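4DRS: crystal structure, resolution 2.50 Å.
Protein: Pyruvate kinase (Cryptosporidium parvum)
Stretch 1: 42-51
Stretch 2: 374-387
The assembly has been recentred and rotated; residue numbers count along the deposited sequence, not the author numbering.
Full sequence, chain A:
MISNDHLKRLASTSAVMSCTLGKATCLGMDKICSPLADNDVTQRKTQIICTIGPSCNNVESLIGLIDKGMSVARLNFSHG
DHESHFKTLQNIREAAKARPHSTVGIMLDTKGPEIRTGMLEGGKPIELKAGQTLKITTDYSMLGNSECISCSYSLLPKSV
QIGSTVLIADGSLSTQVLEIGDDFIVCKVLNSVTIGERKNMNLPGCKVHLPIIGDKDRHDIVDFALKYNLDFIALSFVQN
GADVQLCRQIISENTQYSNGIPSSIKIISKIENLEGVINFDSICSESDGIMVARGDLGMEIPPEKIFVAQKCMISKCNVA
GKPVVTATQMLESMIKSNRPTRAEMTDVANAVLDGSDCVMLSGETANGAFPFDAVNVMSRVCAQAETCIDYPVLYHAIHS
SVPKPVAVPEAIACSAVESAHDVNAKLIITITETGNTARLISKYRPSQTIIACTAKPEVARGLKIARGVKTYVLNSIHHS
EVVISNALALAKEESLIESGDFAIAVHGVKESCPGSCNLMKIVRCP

Stretch 1, residues 42-51: TQRKTQIICT
Stretch 2, residues 374-387: AVNVMSRVCAQAET

Residues 47-51 form a β-strand that runs nearly antiparallel to the helix of stretch 2, at 159° between N-to-C directions, with axes 9.7 Å apart at closest approach. The loop before the strand comes nearer: the CA atoms of Arg44 and Ala383 lie 4.6 Å apart, against 7.9 Å for those of Cys50 and Val375. Together the stretches bury 520 Å², most heavily at Glu386, Arg44 and Ile48.

Glu386 (chi1 m, chi2 t, chi3 14°) points its CA-to-CB bond toward the loop, and its carboxylate receives three hydrogen bonds. Lys45 N donates to Glu386 OE1 at 2.8 Å (156°), Thr46 N to Glu386 OE2 at 2.8 Å (155°), and Thr46 OG1 to the same Glu386 OE2 at 2.6 Å. The m rotamer of Thr46 (-50°) places its hydroxyl for this bond. An acid suits this buried site because its two oxygens can accept from consecutive amides where phi/psi passes from -101/-40 at Lys45 to -64/128 at Thr46.

Arg44 (phi/psi -55/138; t, t, p, chi4 79°) starts sideways, but its end approaches the helix. Its NE donates to Ser379 OG (2.8 Å, 147°), with the serine, chi1 t, at the guanidinium edge near its plane. Arg44 NH1 turns back to Thr46 O (2.9 Å, 159°), bracing the loop, while Arg44 CD packs 3.6 Å from Cys382 CB.

Along the strand, the alternation of extended residues sends Ile48 and Cys50 toward the helix and Gln47 and Ile49 away. Ile48 (-122/123; m, t) sets CG2 3.5 Å from Met378 CE, reached by a t, t, p side chain, and CD1 3.7 Å from Ser379 CA. Cys50 (-118/133; m) brings SG to 3.8 Å from CG2 of Val375 (t). These compact apolar groups fill the buried space between strand and helix.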

# COMPACT_ATOMS: atom_id res chain seq x y z
N THR A 42 18.49 0.71 23.82
CA THR A 42 18.52 1.13 22.39
C THR A 42 19.62 2.15 22.10
O THR A 42 19.44 3.36 22.27
CB THR A 42 17.13 1.62 21.89
OG1 THR A 42 17.26 2.20 20.59
CG2 THR A 42 16.52 2.66 22.85
N GLN A 43 20.78 1.65 21.67
CA GLN A 43 21.95 2.49 21.42
C GLN A 43 22.00 3.06 20.00
O GLN A 43 21.40 2.50 19.07
CB GLN A 43 23.24 1.74 21.75
CG GLN A 43 23.46 0.47 20.94
CD GLN A 43 24.87 -0.08 21.10
OE1 GLN A 43 25.40 -0.17 22.21
NE2 GLN A 43 25.49 -0.45 19.98
N ARG A 44 22.71 4.17 19.84
CA ARG A 44 22.88 4.86 18.57
C ARG A 44 23.43 3.95 17.45
O ARG A 44 24.34 3.15 17.67
CB ARG A 44 23.78 6.08 18.77
CG ARG A 44 24.22 6.78 17.49
CD ARG A 44 25.20 7.91 17.77
NE ARG A 44 26.19 7.56 18.79
CZ ARG A 44 27.28 6.82 18.58
NH1 ARG A 44 27.54 6.32 17.38
NH2 ARG A 44 28.10 6.59 19.58
N LYS A 45 22.87 4.10 16.26
CA LYS A 45 23.26 3.28 15.10
C LYS A 45 24.19 4.03 14.16
O LYS A 45 25.15 3.46 13.64
CB LYS A 45 22.03 2.80 14.34
CG LYS A 45 21.19 1.79 15.10
CD LYS A 45 19.91 1.48 14.36
CE LYS A 45 18.98 0.64 15.21
NZ LYS A 45 19.66 -0.59 15.70
N THR A 46 23.90 5.31 13.95
CA THR A 46 24.72 6.15 13.09
C THR A 46 26.12 6.30 13.65
O THR A 46 26.30 6.64 14.82
CB THR A 46 24.07 7.53 12.88
OG1 THR A 46 22.70 7.35 12.49
CG2 THR A 46 24.80 8.32 11.79
N GLN A 47 27.11 6.03 12.81
CA GLN A 47 28.50 6.12 13.20
C GLN A 47 28.97 7.57 13.24
O GLN A 47 28.44 8.42 12.52
CB GLN A 47 29.37 5.29 12.24
CG GLN A 47 28.94 3.84 12.09
CD GLN A 47 29.32 2.95 13.26
OE1 GLN A 47 29.78 3.42 14.31
NE2 GLN A 47 29.14 1.64 13.09
N ILE A 48 29.96 7.84 14.07
CA ILE A 48 30.47 9.19 14.24
C ILE A 48 31.96 9.26 13.92
O ILE A 48 32.77 8.54 14.51
CB ILE A 48 30.21 9.73 15.67
CG1 ILE A 48 28.71 9.92 15.90
CG2 ILE A 48 30.96 11.04 15.90
CD1 ILE A 48 28.34 10.32 17.32
N ILE A 49 32.29 10.12 12.96
CA ILE A 49 33.67 10.42 12.61
C ILE A 49 34.09 11.74 13.27
O ILE A 49 33.36 12.74 13.19
CB ILE A 49 33.87 10.53 11.08
CG1 ILE A 49 33.46 9.22 10.40
CG2 ILE A 49 35.32 10.88 10.75
CD1 ILE A 49 33.56 9.26 8.88
N CYS A 50 35.24 11.74 13.94
CA CYS A 50 35.81 12.96 14.53
C CYS A 50 37.14 13.28 13.90
O CYS A 50 37.99 12.41 13.75
CB CYS A 50 36.01 12.81 16.05
SG CYS A 50 34.51 12.46 16.98
N THR A 51 37.32 14.54 13.54
CA THR A 51 38.57 15.02 12.99
C THR A 51 39.50 15.35 14.15
O THR A 51 39.14 16.11 15.05
CB THR A 51 38.36 16.27 12.12
OG1 THR A 51 37.39 15.98 11.11
CG2 THR A 51 39.67 16.70 11.46
N ALA A 374 30.52 18.58 21.93
CA ALA A 374 29.97 18.44 20.58
C ALA A 374 29.63 16.99 20.22
O ALA A 374 28.50 16.69 19.82
CB ALA A 374 30.90 19.05 19.55
N VAL A 375 30.61 16.10 20.37
CA VAL A 375 30.43 14.67 20.09
C VAL A 375 29.25 14.11 20.86
O VAL A 375 28.40 13.41 20.30
CB VAL A 375 31.69 13.85 20.44
CG1 VAL A 375 31.52 12.40 20.03
CG2 VAL A 375 32.91 14.44 19.76
N ASN A 376 29.20 14.43 22.15
CA ASN A 376 28.17 13.93 23.04
C ASN A 376 26.77 14.40 22.61
O ASN A 376 25.83 13.60 22.57
CB ASN A 376 28.47 14.35 24.48
CG ASN A 376 27.62 13.61 25.48
OD1 ASN A 376 26.51 14.04 25.80
ND2 ASN A 376 28.13 12.49 25.99
N VAL A 377 26.66 15.68 22.29
CA VAL A 377 25.45 16.26 21.72
C VAL A 377 25.05 15.55 20.41
O VAL A 377 23.92 15.09 20.26
CB VAL A 377 25.62 17.79 21.52
CG1 VAL A 377 24.63 18.34 20.51
CG2 VAL A 377 25.50 18.51 22.85
N MET A 378 26.01 15.46 19.48
CA MET A 378 25.77 14.83 18.18
C MET A 378 25.28 13.40 18.34
O MET A 378 24.35 12.97 17.65
CB MET A 378 27.04 14.89 17.32
CG MET A 378 26.79 14.65 15.83
SD MET A 378 28.09 15.23 14.71
CE MET A 378 29.32 13.94 14.90
N SER A 379 25.90 12.67 19.26
CA SER A 379 25.54 11.28 19.55
C SER A 379 24.09 11.13 20.01
O SER A 379 23.36 10.26 19.53
CB SER A 379 26.49 10.70 20.59
OG SER A 379 26.15 9.36 20.90
N ARG A 380 23.68 11.99 20.95
CA ARG A 380 22.33 11.97 21.50
C ARG A 380 21.29 12.33 20.44
O ARG A 380 20.24 11.69 20.35
CB ARG A 380 22.23 12.91 22.70
CG ARG A 380 23.33 12.72 23.74
CD ARG A 380 22.81 12.31 25.11
NE ARG A 380 22.06 13.39 25.75
CZ ARG A 380 22.59 14.50 26.27
NH1 ARG A 380 23.91 14.71 26.22
NH2 ARG A 380 21.81 15.41 26.83
N VAL A 381 21.61 13.34 19.62
CA VAL A 381 20.77 13.73 18.49
C VAL A 381 20.53 12.55 17.55
O VAL A 381 19.38 12.27 17.18
CB VAL A 381 21.35 14.92 17.70
CG1 VAL A 381 20.60 15.13 16.40
CG2 VAL A 381 21.31 16.18 18.55
N CYS A 382 21.60 11.85 17.17
CA CYS A 382 21.50 10.67 16.30
C CYS A 382 20.53 9.65 16.88
O CYS A 382 19.62 9.20 16.18
CB CYS A 382 22.86 10.03 16.07
SG CYS A 382 23.96 10.98 15.01
N ALA A 383 20.73 9.31 18.15
CA ALA A 383 19.88 8.34 18.85
C ALA A 383 18.42 8.79 18.86
O ALA A 383 17.51 7.98 18.65
CB ALA A 383 20.37 8.13 20.28
N GLN A 384 18.20 10.08 19.07
CA GLN A 384 16.86 10.65 19.08
C GLN A 384 16.21 10.59 17.70
O GLN A 384 15.04 10.23 17.58
CB GLN A 384 16.92 12.09 19.62
CG GLN A 384 15.71 12.53 20.41
CD GLN A 384 15.31 11.58 21.53
OE1 GLN A 384 16.14 11.10 22.29
NE2 GLN A 384 14.01 11.30 21.62
N ALA A 385 16.98 10.90 16.66
CA ALA A 385 16.48 10.88 15.27
C ALA A 385 16.12 9.47 14.83
O ALA A 385 15.16 9.27 14.08
CB ALA A 385 17.50 11.50 14.32
N GLU A 386 16.87 8.49 15.32
CA GLU A 386 16.63 7.08 15.03
C GLU A 386 15.32 6.54 15.64
O GLU A 386 14.78 5.54 15.16
CB GLU A 386 17.83 6.23 15.44
CG GLU A 386 19.01 6.39 14.49
CD GLU A 386 20.37 6.06 15.10
OE1 GLU A 386 20.44 5.47 16.20
OE2 GLU A 386 21.39 6.41 14.47
N THR A 387 14.79 7.21 16.67
CA THR A 387 13.48 6.84 17.22
C THR A 387 12.32 7.29 16.32
O THR A 387 11.19 6.81 16.46
CB THR A 387 13.24 7.35 18.66
OG1 THR A 387 13.13 8.78 18.67
CG2 THR A 387 14.37 6.91 19.59